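Local coordinates for protein bacterial leucyl aminopeptidase (PDB 6ESL) that probably removes N-terminal residues, leucine among them, from peptides with the help of bound zinc, and contributes to nutrient acquisition by Legionella pneumophila inside amoebas, at residues Y171-T176 against T242-P247; S190-I195 against Q264-H269; Y249-A254 against Q268-Q273. All coordinates share one frame; numbering follows the deposited sequence.

Contacts 2 and 3 lie on one face of the mixed sheet, contact 1 at its end. The centres of contacts 2 and 3 are about 2 Å apart: helix 261-272 rests on the neighbouring antiparallel strands 188-195 and 248-253, and the two contacts share Gln268 and His269. Contact 1, about 18 Å from contact 2 and 19 Å from contact 3, ties the loops that lead into strands 176-183 and 248-253. Along the chain contacts 1 and 2 alternate their segments, whereas contact 1 closes before contact 3 opens. Contacts 2 and 3 thus seat the helix of the crossover between strands 248-253 and 277-282 on the sheet.

Contact 1. Residues Y171-T176 against T242-P247; sequences YGRTDT and TTFKRP
Arg173 reaches across to the main chain of the 242-247 loop with the end of its guanidinium group. NH1 donates to the carbonyl O of Thr242 at 2.9 Å, and NH2 adds a weak bond to that same O of Thr242 at 3.1 Å. One oxygen thus takes two donors, and the NH1 bond is bent, with 136° at its hydrogen. Nearby, Arg173 NH2 passes obliquely by the ring of Phe244, 4.3 Å from its CD2; the ring meanwhile has the methyl CG2 of Thr242 over one face.

The adjoining NE/NH2 edge of the guanidinium is taken by Asp175. Its carboxylate is gripped side-on: Arg173 NE donates almost straight to Asp175 OD1 at 2.7 Å, and Arg173 NH2 to Asp175 OD2 at 3.0 Å, each oxygen being met on its syn side. This paired salt bridge should restrict rotation of the planar group and aim it at Thr242. With CG anti to the backbone N, the Arg173 chain bends at chi2 (84°), bringing the guanidinium alongside Asp175 and within range of Thr242.

In the alpha/beta fold of the M28 peptidases these are two connections at the same end of the central sheet, one running from helix 151-170 into strand 176-183, the other from helix 220-239 into strand 248-253. Further out, Arg173 NH1 also bonds to the carbonyl O of Ser240, so the arginine holds main-chain oxygens just after helix 220-239. Ile195, on the adjacent strand, packs against both Arg173 and Asp175. Just ahead of the arginine, Gly172 ends helix 151-170 in a Schellman motif.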
loop_
_atom_site.group_PDB
_atom_site.type_symbol
_atom_site.label_atom_id
_atom_site.label_comp_id
_atom_site.label_asym_id
_atom_site.label_seq_id
_atom_site.Cartn_x
_atom_site.Cartn_y
_atom_site.Cartn_z
ATOM N N TYR B 171 -10.572 12.781 -35.431
ATOM C CA TYR B 171 -10.203 11.376 -35.648
ATOM C C TYR B 171 -11.345 10.447 -36.084
ATOM O O TYR B 171 -11.131 9.247 -36.342
ATOM C CB TYR B 171 -9.453 10.834 -34.373
ATOM C CG TYR B 171 -8.237 11.726 -34.047
ATOM C CD1 TYR B 171 -7.134 11.756 -34.895
ATOM C CD2 TYR B 171 -8.228 12.594 -32.973
ATOM C CE1 TYR B 171 -6.040 12.597 -34.671
ATOM C CE2 TYR B 171 -7.147 13.450 -32.751
ATOM C CZ TYR B 171 -6.039 13.433 -33.596
ATOM O OH TYR B 171 -4.940 14.248 -33.401
ATOM N N GLY B 172 -12.562 10.994 -36.219
ATOM C CA GLY B 172 -13.737 10.160 -36.513
ATOM C C GLY B 172 -14.072 9.152 -35.421
ATOM O O GLY B 172 -14.554 8.045 -35.673
ATOM N N ARG B 173 -13.840 9.522 -34.174
ATOM C CA ARG B 173 -14.280 8.672 -33.071
ATOM C C ARG B 173 -15.775 9.008 -32.896
ATOM O O ARG B 173 -16.121 10.187 -32.715
ATOM C CB ARG B 173 -13.446 8.954 -31.816
ATOM C CG ARG B 173 -13.629 7.910 -30.756
ATOM C CD ARG B 173 -12.759 6.662 -30.902
ATOM N NE ARG B 173 -13.277 5.669 -29.965
ATOM C CZ ARG B 173 -12.685 4.535 -29.561
ATOM N NH1 ARG B 173 -11.447 4.200 -29.944
ATOM N NH2 ARG B 173 -13.329 3.729 -28.703
ATOM N N THR B 174 -16.650 8.003 -33.006
ATOM C CA THR B 174 -18.128 8.208 -33.011
ATOM C C THR B 174 -18.789 7.719 -31.714
ATOM O O THR B 174 -19.985 7.841 -31.576
ATOM C CB THR B 174 -18.831 7.413 -34.154
ATOM O OG1 THR B 174 -18.707 6.018 -33.857
ATOM C CG2 THR B 174 -18.231 7.700 -35.516
ATOM N N ASP B 175 -18.033 7.204 -30.753
ATOM C CA ASP B 175 -18.652 6.625 -29.556
ATOM C C ASP B 175 -18.401 7.539 -28.311
ATOM O O ASP B 175 -18.357 7.067 -27.180
ATOM C CB ASP B 175 -18.215 5.150 -29.362
ATOM C CG ASP B 175 -16.714 4.989 -28.979
ATOM O OD1 ASP B 175 -15.917 5.929 -29.268
ATOM O OD2 ASP B 175 -16.350 3.903 -28.407
ATOM N N THR B 176 -18.278 8.840 -28.569
ATOM C CA THR B 176 -17.975 9.812 -27.554
ATOM C C THR B 176 -19.146 10.715 -27.177
ATOM O O THR B 176 -20.107 10.859 -27.911
ATOM C CB THR B 176 -16.767 10.759 -27.888
ATOM O OG1 THR B 176 -16.978 11.496 -29.082
ATOM C CG2 THR B 176 -15.467 10.023 -27.893
ATOM N N THR B 242 -9.434 1.126 -31.386
ATOM C CA THR B 242 -9.786 0.020 -30.541
ATOM C C THR B 242 -11.163 0.213 -29.927
ATOM O O THR B 242 -11.587 1.348 -29.550
ATOM C CB THR B 242 -8.794 -0.064 -29.365
ATOM O OG1 THR B 242 -7.479 0.060 -29.884
ATOM C CG2 THR B 242 -8.957 -1.360 -28.536
ATOM N N THR B 243 -11.822 -0.926 -29.773
ATOM C CA THR B 243 -13.075 -1.025 -29.080
ATOM C C THR B 243 -12.733 -1.605 -27.710
ATOM O O THR B 243 -12.308 -2.756 -27.621
ATOM C CB THR B 243 -14.076 -1.897 -29.866
ATOM O OG1 THR B 243 -14.374 -1.251 -31.113
ATOM C CG2 THR B 243 -15.374 -2.176 -29.010
ATOM N N PHE B 244 -12.898 -0.803 -26.655
ATOM C CA PHE B 244 -12.509 -1.264 -25.343
ATOM C C PHE B 244 -13.655 -2.036 -24.740
ATOM O O PHE B 244 -14.777 -1.911 -25.230
ATOM C CB PHE B 244 -12.066 -0.053 -24.508
ATOM C CG PHE B 244 -10.805 0.605 -25.050
ATOM C CD1 PHE B 244 -9.566 -0.019 -24.906
ATOM C CD2 PHE B 244 -10.870 1.809 -25.701
ATOM C CE1 PHE B 244 -8.406 0.563 -25.395
ATOM C CE2 PHE B 244 -9.716 2.403 -26.184
ATOM C CZ PHE B 244 -8.481 1.778 -26.035
ATOM N N LYS B 245 -13.377 -2.855 -23.736
ATOM C CA LYS B 245 -14.416 -3.547 -22.968
ATOM C C LYS B 245 -15.122 -2.699 -21.899
ATOM O O LYS B 245 -16.006 -3.211 -21.217
ATOM C CB LYS B 245 -13.819 -4.768 -22.287
ATOM C CG LYS B 245 -13.440 -5.844 -23.296
ATOM C CD LYS B 245 -12.714 -6.973 -22.572
ATOM C CE LYS B 245 -13.614 -7.694 -21.578
ATOM N NZ LYS B 245 -12.806 -8.842 -21.044
ATOM N N ARG B 246 -14.692 -1.439 -21.695
ATOM C CA ARG B 246 -15.253 -0.553 -20.639
ATOM C C ARG B 246 -15.288 0.864 -21.164
ATOM O O ARG B 246 -14.438 1.233 -21.968
ATOM C CB ARG B 246 -14.405 -0.582 -19.315
ATOM C CG ARG B 246 -14.244 -1.938 -18.677
ATOM C CD ARG B 246 -13.261 -1.879 -17.555
ATOM N NE ARG B 246 -13.186 -3.179 -16.898
ATOM C CZ ARG B 246 -14.091 -3.680 -16.041
ATOM N NH1 ARG B 246 -15.206 -3.038 -15.728
ATOM N NH2 ARG B 246 -13.936 -4.865 -15.521
ATOM N N PRO B 247 -16.268 1.667 -20.714
ATOM C CA PRO B 247 -16.182 3.095 -21.048
ATOM C C PRO B 247 -14.973 3.734 -20.303
ATOM O O PRO B 247 -14.602 3.311 -19.179
ATOM C CB PRO B 247 -17.487 3.658 -20.529
ATOM C CG PRO B 247 -17.941 2.706 -19.481
ATOM C CD PRO B 247 -17.330 1.376 -19.727
#

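Contact 2. Residues S190-I195 against Q264-H269; sequences SLVTVI and QHVVQH
Val266 holds CG1 anti to its backbone N (chi1 177°) and CG2 beside that nitrogen, an arrangement that spreads the two methyls toward different residues of the strand: CG2 to Ser190, CG1 to Val192. In Ser190 the hydroxyl lies anti to the carbonyl carbon (chi1 -64°), which leaves both CB and OG next to the helix. Ser190 CB meets Val266 CG2 at 3.7 Å, and Ser190 OG is 3.9 Å from the same methyl. The second touch is looser, with Val192 CG2 4.2 Å from Val266 CG1. A single valine therefore bridges two strand residues on one face of the sheet.

This is helix-on-sheet packing in the alpha/beta core of an M28 peptidase. Helix 261-272 approaches strand 188-195 most closely at Ser190 and Val266, whose CA atoms are 7.3 Å apart. The intervening Leu191 points to the other face, where it packs on helix 151-170.

Although buried beside a methyl, the hydroxyl of Ser190 is satisfied by its hydrogen bond with Ala254 N, at the end of the neighbouring strand 248-253. The Ser190 side chain lies about 13 Å from a bound zinc ion. One turn along the helix, His269 meets the ring of Phe179 on the edge strand, while the imidazole of His265 turns away from the sheet and stacks on His77 of the second subunit.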
loop_
_atom_site.group_PDB
_atom_site.type_symbol
_atom_site.label_atom_id
_atom_site.label_comp_id
_atom_site.label_asym_id
_atom_site.label_seq_id
_atom_site.Cartn_x
_atom_site.Cartn_y
_atom_site.Cartn_z
ATOM N N SER B 190 -18.060 21.189 -13.773
ATOM C CA SER B 190 -17.171 20.147 -14.110
ATOM C C SER B 190 -17.464 19.618 -15.573
ATOM O O SER B 190 -18.611 19.508 -15.994
ATOM C CB SER B 190 -17.151 19.009 -13.094
ATOM O OG SER B 190 -16.673 19.390 -11.787
ATOM N N LEU B 191 -16.395 19.234 -16.273
ATOM C CA LEU B 191 -16.466 18.629 -17.622
ATOM C C LEU B 191 -16.271 17.137 -17.528
ATOM O O LEU B 191 -15.214 16.656 -17.095
ATOM C CB LEU B 191 -15.402 19.185 -18.511
ATOM C CG LEU B 191 -15.262 18.503 -19.915
ATOM C CD1 LEU B 191 -16.605 18.586 -20.675
ATOM C CD2 LEU B 191 -14.105 19.189 -20.625
ATOM N N VAL B 192 -17.304 16.404 -17.878
ATOM C CA VAL B 192 -17.230 14.974 -17.921
ATOM C C VAL B 192 -17.264 14.583 -19.426
ATOM O O VAL B 192 -18.134 15.082 -20.233
ATOM C CB VAL B 192 -18.392 14.280 -17.232
ATOM C CG1 VAL B 192 -18.318 12.758 -17.389
ATOM C CG2 VAL B 192 -18.406 14.623 -15.728
ATOM N N THR B 193 -16.318 13.727 -19.801
ATOM C CA THR B 193 -16.170 13.250 -21.169
ATOM C C THR B 193 -16.132 11.731 -21.134
ATOM O O THR B 193 -15.773 11.138 -20.117
ATOM C CB THR B 193 -14.879 13.778 -21.818
ATOM O OG1 THR B 193 -13.750 13.078 -21.283
ATOM C CG2 THR B 193 -14.721 15.267 -21.551
ATOM N N VAL B 194 -16.502 11.097 -22.240
ATOM C CA VAL B 194 -16.548 9.633 -22.273
ATOM C C VAL B 194 -16.239 9.092 -23.638
ATOM O O VAL B 194 -16.711 9.670 -24.651
ATOM C CB VAL B 194 -17.879 9.052 -21.704
ATOM C CG1 VAL B 194 -19.100 9.467 -22.514
ATOM C CG2 VAL B 194 -17.799 7.543 -21.524
ATOM N N ILE B 195 -15.438 8.022 -23.659
ATOM C CA ILE B 195 -15.111 7.282 -24.879
ATOM C C ILE B 195 -15.675 5.896 -24.697
ATOM O O ILE B 195 -15.205 5.179 -23.820
ATOM C CB ILE B 195 -13.596 7.241 -25.174
ATOM C CG1 ILE B 195 -13.087 8.673 -25.381
ATOM C CG2 ILE B 195 -13.309 6.473 -26.473
ATOM C CD1 ILE B 195 -11.597 8.830 -25.122
ATOM N N GLN B 264 -16.895 16.102 -5.948
ATOM C CA GLN B 264 -18.024 15.637 -5.152
ATOM C C GLN B 264 -19.301 15.650 -5.992
ATOM O O GLN B 264 -20.113 14.729 -5.916
ATOM C CB GLN B 264 -18.201 16.510 -3.909
ATOM C CG GLN B 264 -17.068 16.392 -2.901
ATOM C CD GLN B 264 -17.242 17.324 -1.718
ATOM O OE1 GLN B 264 -16.741 18.448 -1.720
ATOM N NE2 GLN B 264 -17.956 16.860 -0.700
ATOM N N HIS B 265 -19.481 16.697 -6.787
ATOM C CA HIS B 265 -20.657 16.782 -7.639
ATOM C C HIS B 265 -20.647 15.643 -8.655
ATOM O O HIS B 265 -21.677 15.020 -8.914
ATOM C CB HIS B 265 -20.706 18.131 -8.357
ATOM C CG HIS B 265 -21.372 19.213 -7.566
ATOM N ND1 HIS B 265 -20.698 19.977 -6.638
ATOM C CD2 HIS B 265 -22.650 19.660 -7.565
ATOM C CE1 HIS B 265 -21.533 20.848 -6.099
ATOM N NE2 HIS B 265 -22.724 20.677 -6.644
ATOM N N VAL B 266 -19.477 15.377 -9.227
ATOM C CA VAL B 266 -19.324 14.310 -10.213
ATOM C C VAL B 266 -19.586 12.925 -9.625
ATOM O O VAL B 266 -20.243 12.091 -10.249
ATOM C CB VAL B 266 -17.920 14.327 -10.848
ATOM C CG1 VAL B 266 -17.763 13.165 -11.816
ATOM C CG2 VAL B 266 -17.673 15.653 -11.550
ATOM N N VAL B 267 -19.067 12.687 -8.424
ATOM C CA VAL B 267 -19.245 11.405 -7.751
ATOM C C VAL B 267 -20.717 11.164 -7.447
ATOM O O VAL B 267 -21.228 10.054 -7.595
ATOM C CB VAL B 267 -18.441 11.337 -6.440
ATOM C CG1 VAL B 267 -18.698 10.019 -5.726
ATOM C CG2 VAL B 267 -16.956 11.518 -6.720
ATOM N N GLN B 268 -21.390 12.226 -7.019
ATOM C CA GLN B 268 -22.785 12.179 -6.689
ATOM C C GLN B 268 -23.614 11.961 -7.956
ATOM O O GLN B 268 -24.566 11.189 -7.927
ATOM C CB GLN B 268 -23.243 13.459 -5.976
ATOM C CG GLN B 268 -24.560 13.287 -5.231
ATOM C CD GLN B 268 -24.965 14.512 -4.381
ATOM O OE1 GLN B 268 -26.074 15.019 -4.477
ATOM N NE2 GLN B 268 -24.079 14.970 -3.541
ATOM N N HIS B 269 -23.251 12.646 -9.041
ATOM C CA HIS B 269 -23.877 12.472 -10.326
ATOM C C HIS B 269 -23.842 10.995 -10.751
ATOM O O HIS B 269 -24.899 10.462 -11.172
ATOM C CB HIS B 269 -23.253 13.340 -11.404
ATOM C CG HIS B 269 -23.942 13.250 -12.735
ATOM N ND1 HIS B 269 -23.650 12.259 -13.652
ATOM C CD2 HIS B 269 -24.943 13.987 -13.279
ATOM C CE1 HIS B 269 -24.429 12.401 -14.716
ATOM N NE2 HIS B 269 -25.193 13.455 -14.524
#

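Contact 3. Residues Y249-A254 against Q268-Q273; sequences YFIWYA and QHFQEQ
Tyr249 and Phe270 form the aromatic part of the contact, an edge-to-face pair in which the phenylalanine presents its edge to a face of the tyrosine. The ring centroids are 5.0 Å apart and the planes stand at 61°, short of a perpendicular T. Phe270 CZ lies 3.8 Å above the plane of the Tyr249 ring, over its centre, while Phe270 CE2 leans toward one side, 3.9 Å from Tyr249 CE1. The two side chains run past each other in opposite senses. In Tyr249, chi1 (-68°) puts CG anti to the carbonyl carbon, and chi2 (88°) then turns a ring face to Phe270.

The aliphatic part is smaller. Ile251, two residues further along the strand and on the same face, extends CD1 from its CG1 branch to within 4.2 Å of Phe270 CZ, approaching from the direction opposite to the phenylalanine. Phe270 CZ thus touches both the Tyr249 face and the Ile251 methyl, which lie roughly at right angles as seen from it. Trp339 adds another edge-to-face partner for Phe270, and Ile275 packs on both Phe270 and Tyr249, completing a buried apolar cluster.

Backbone hydrogen bonds fix the two frames rather than join them. Tyr249 and Ile251 are paired with strand 203-209, and Glu272 N bonds to Gln268 O at 2.9 Å in the last turn of the helix.

Between the segments the chain passes zinc ligand Glu257; after the helix it enters strand 277-282, parallel to strand 248-253 with strand 203-209 between them. The packing is that of a beta-alpha-beta crossover in the M28 peptidase fold.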
loop_
_atom_site.group_PDB
_atom_site.type_symbol
_atom_site.label_atom_id
_atom_site.label_comp_id
_atom_site.label_asym_id
_atom_site.label_seq_id
_atom_site.Cartn_x
_atom_site.Cartn_y
_atom_site.Cartn_z
ATOM N N TYR B 249 -13.630 7.424 -18.966
ATOM C CA TYR B 249 -13.983 8.833 -18.796
ATOM C C TYR B 249 -12.729 9.693 -18.606
ATOM O O TYR B 249 -11.873 9.387 -17.815
ATOM C CB TYR B 249 -14.988 9.053 -17.642
ATOM C CG TYR B 249 -16.409 8.524 -17.808
ATOM C CD1 TYR B 249 -16.730 7.262 -17.439
ATOM C CD2 TYR B 249 -17.463 9.385 -18.251
ATOM C CE1 TYR B 249 -18.055 6.777 -17.551
ATOM C CE2 TYR B 249 -18.770 8.943 -18.369
ATOM C CZ TYR B 249 -19.064 7.643 -18.005
ATOM O OH TYR B 249 -20.341 7.183 -18.037
ATOM N N PHE B 250 -12.696 10.800 -19.281
ATOM C CA PHE B 250 -11.814 11.884 -18.977
ATOM C C PHE B 250 -12.551 13.045 -18.339
ATOM O O PHE B 250 -13.473 13.554 -18.890
ATOM C CB PHE B 250 -10.951 12.349 -20.175
ATOM C CG PHE B 250 -9.949 11.330 -20.610
ATOM C CD1 PHE B 250 -10.340 10.319 -21.524
ATOM C CD2 PHE B 250 -8.596 11.372 -20.186
ATOM C CE1 PHE B 250 -9.389 9.364 -21.952
ATOM C CE2 PHE B 250 -7.652 10.442 -20.611
ATOM C CZ PHE B 250 -8.049 9.432 -21.472
ATOM N N ILE B 251 -12.110 13.469 -17.132
ATOM C CA ILE B 251 -12.868 14.424 -16.375
ATOM C C ILE B 251 -11.986 15.559 -15.925
ATOM O O ILE B 251 -10.950 15.305 -15.324
ATOM C CB ILE B 251 -13.543 13.727 -15.149
ATOM C CG1 ILE B 251 -14.308 12.499 -15.612
ATOM C CG2 ILE B 251 -14.467 14.728 -14.434
ATOM C CD1 ILE B 251 -15.279 11.860 -14.637
ATOM N N TRP B 252 -12.437 16.803 -16.118
ATOM C CA TRP B 252 -11.790 17.951 -15.586
ATOM C C TRP B 252 -12.709 18.560 -14.527
ATOM O O TRP B 252 -13.734 19.127 -14.852
ATOM C CB TRP B 252 -11.448 18.953 -16.621
ATOM C CG TRP B 252 -10.350 18.478 -17.641
ATOM C CD1 TRP B 252 -9.030 18.772 -17.610
ATOM C CD2 TRP B 252 -10.527 17.598 -18.771
ATOM N NE1 TRP B 252 -8.368 18.161 -18.645
ATOM C CE2 TRP B 252 -9.261 17.437 -19.369
ATOM C CE3 TRP B 252 -11.630 16.914 -19.330
ATOM C CZ2 TRP B 252 -9.075 16.649 -20.544
ATOM C CZ3 TRP B 252 -11.410 16.099 -20.482
ATOM C CH2 TRP B 252 -10.161 15.985 -21.059
ATOM N N TYR B 253 -12.312 18.462 -13.243
ATOM C CA TYR B 253 -13.182 18.884 -12.203
ATOM C C TYR B 253 -13.109 20.387 -11.985
ATOM O O TYR B 253 -12.056 20.935 -12.045
ATOM C CB TYR B 253 -12.772 18.196 -10.856
ATOM C CG TYR B 253 -12.680 16.732 -10.953
ATOM C CD1 TYR B 253 -13.870 15.931 -11.006
ATOM C CD2 TYR B 253 -11.450 16.089 -10.937
ATOM C CE1 TYR B 253 -13.786 14.545 -11.007
ATOM C CE2 TYR B 253 -11.356 14.705 -11.061
ATOM C CZ TYR B 253 -12.508 13.948 -11.074
ATOM O OH TYR B 253 -12.403 12.595 -11.143
ATOM N N ALA B 254 -14.249 20.996 -11.686
ATOM C CA ALA B 254 -14.342 22.353 -11.229
ATOM C C ALA B 254 -14.018 22.436 -9.733
ATOM O O ALA B 254 -14.224 21.452 -8.990
ATOM C CB ALA B 254 -15.792 22.825 -11.410
ATOM N N GLN B 268 -21.390 12.226 -7.019
ATOM C CA GLN B 268 -22.785 12.179 -6.689
ATOM C C GLN B 268 -23.614 11.961 -7.956
ATOM O O GLN B 268 -24.566 11.189 -7.927
ATOM C CB GLN B 268 -23.243 13.459 -5.976
ATOM C CG GLN B 268 -24.560 13.287 -5.231
ATOM C CD GLN B 268 -24.965 14.512 -4.381
ATOM O OE1 GLN B 268 -26.074 15.019 -4.477
ATOM N NE2 GLN B 268 -24.079 14.970 -3.541
ATOM N N HIS B 269 -23.251 12.646 -9.041
ATOM C CA HIS B 269 -23.877 12.472 -10.326
ATOM C C HIS B 269 -23.842 10.995 -10.751
ATOM O O HIS B 269 -24.899 10.462 -11.172
ATOM C CB HIS B 269 -23.253 13.340 -11.404
ATOM C CG HIS B 269 -23.942 13.250 -12.735
ATOM N ND1 HIS B 269 -23.650 12.259 -13.652
ATOM C CD2 HIS B 269 -24.943 13.987 -13.279
ATOM C CE1 HIS B 269 -24.429 12.401 -14.716
ATOM N NE2 HIS B 269 -25.193 13.455 -14.524
ATOM N N PHE B 270 -22.673 10.372 -10.640
ATOM C CA PHE B 270 -22.516 8.988 -11.035
ATOM C C PHE B 270 -23.317 8.038 -10.136
ATOM O O PHE B 270 -23.834 7.030 -10.620
ATOM C CB PHE B 270 -21.043 8.540 -10.978
ATOM C CG PHE B 270 -20.242 8.852 -12.247
ATOM C CD1 PHE B 270 -20.168 10.113 -12.748
ATOM C CD2 PHE B 270 -19.498 7.875 -12.852
ATOM C CE1 PHE B 270 -19.421 10.399 -13.907
ATOM C CE2 PHE B 270 -18.694 8.164 -13.977
ATOM C CZ PHE B 270 -18.648 9.422 -14.497
ATOM N N GLN B 271 -23.396 8.327 -8.839
ATOM C CA GLN B 271 -24.131 7.495 -7.915
ATOM C C GLN B 271 -25.665 7.583 -8.206
ATOM O O GLN B 271 -26.318 6.587 -8.297
ATOM C CB GLN B 271 -23.805 7.937 -6.523
ATOM C CG GLN B 271 -24.387 7.072 -5.491
ATOM C CD GLN B 271 -23.921 7.412 -4.050
ATOM O OE1 GLN B 271 -23.023 8.306 -3.754
ATOM N NE2 GLN B 271 -24.551 6.669 -3.101
ATOM N N GLU B 272 -26.179 8.786 -8.429
ATOM C CA GLU B 272 -27.572 9.024 -8.703
ATOM C C GLU B 272 -28.022 8.516 -10.065
ATOM O O GLU B 272 -29.204 8.201 -10.208
ATOM C CB GLU B 272 -27.862 10.504 -8.645
ATOM C CG GLU B 272 -27.797 11.111 -7.261
ATOM C CD GLU B 272 -27.756 12.647 -7.312
ATOM O OE1 GLU B 272 -27.531 13.259 -8.418
ATOM O OE2 GLU B 272 -27.934 13.224 -6.226
ATOM N N GLN B 273 -27.081 8.330 -10.982
ATOM C CA GLN B 273 -27.369 7.768 -12.294
ATOM C C GLN B 273 -26.906 6.303 -12.381
ATOM O O GLN B 273 -26.926 5.710 -13.459
ATOM C CB GLN B 273 -26.702 8.598 -13.393
ATOM C CG GLN B 273 -27.166 10.045 -13.445
ATOM C CD GLN B 273 -28.654 10.170 -13.705
ATOM O OE1 GLN B 273 -29.349 9.171 -13.891
ATOM N NE2 GLN B 273 -29.152 11.402 -13.720
#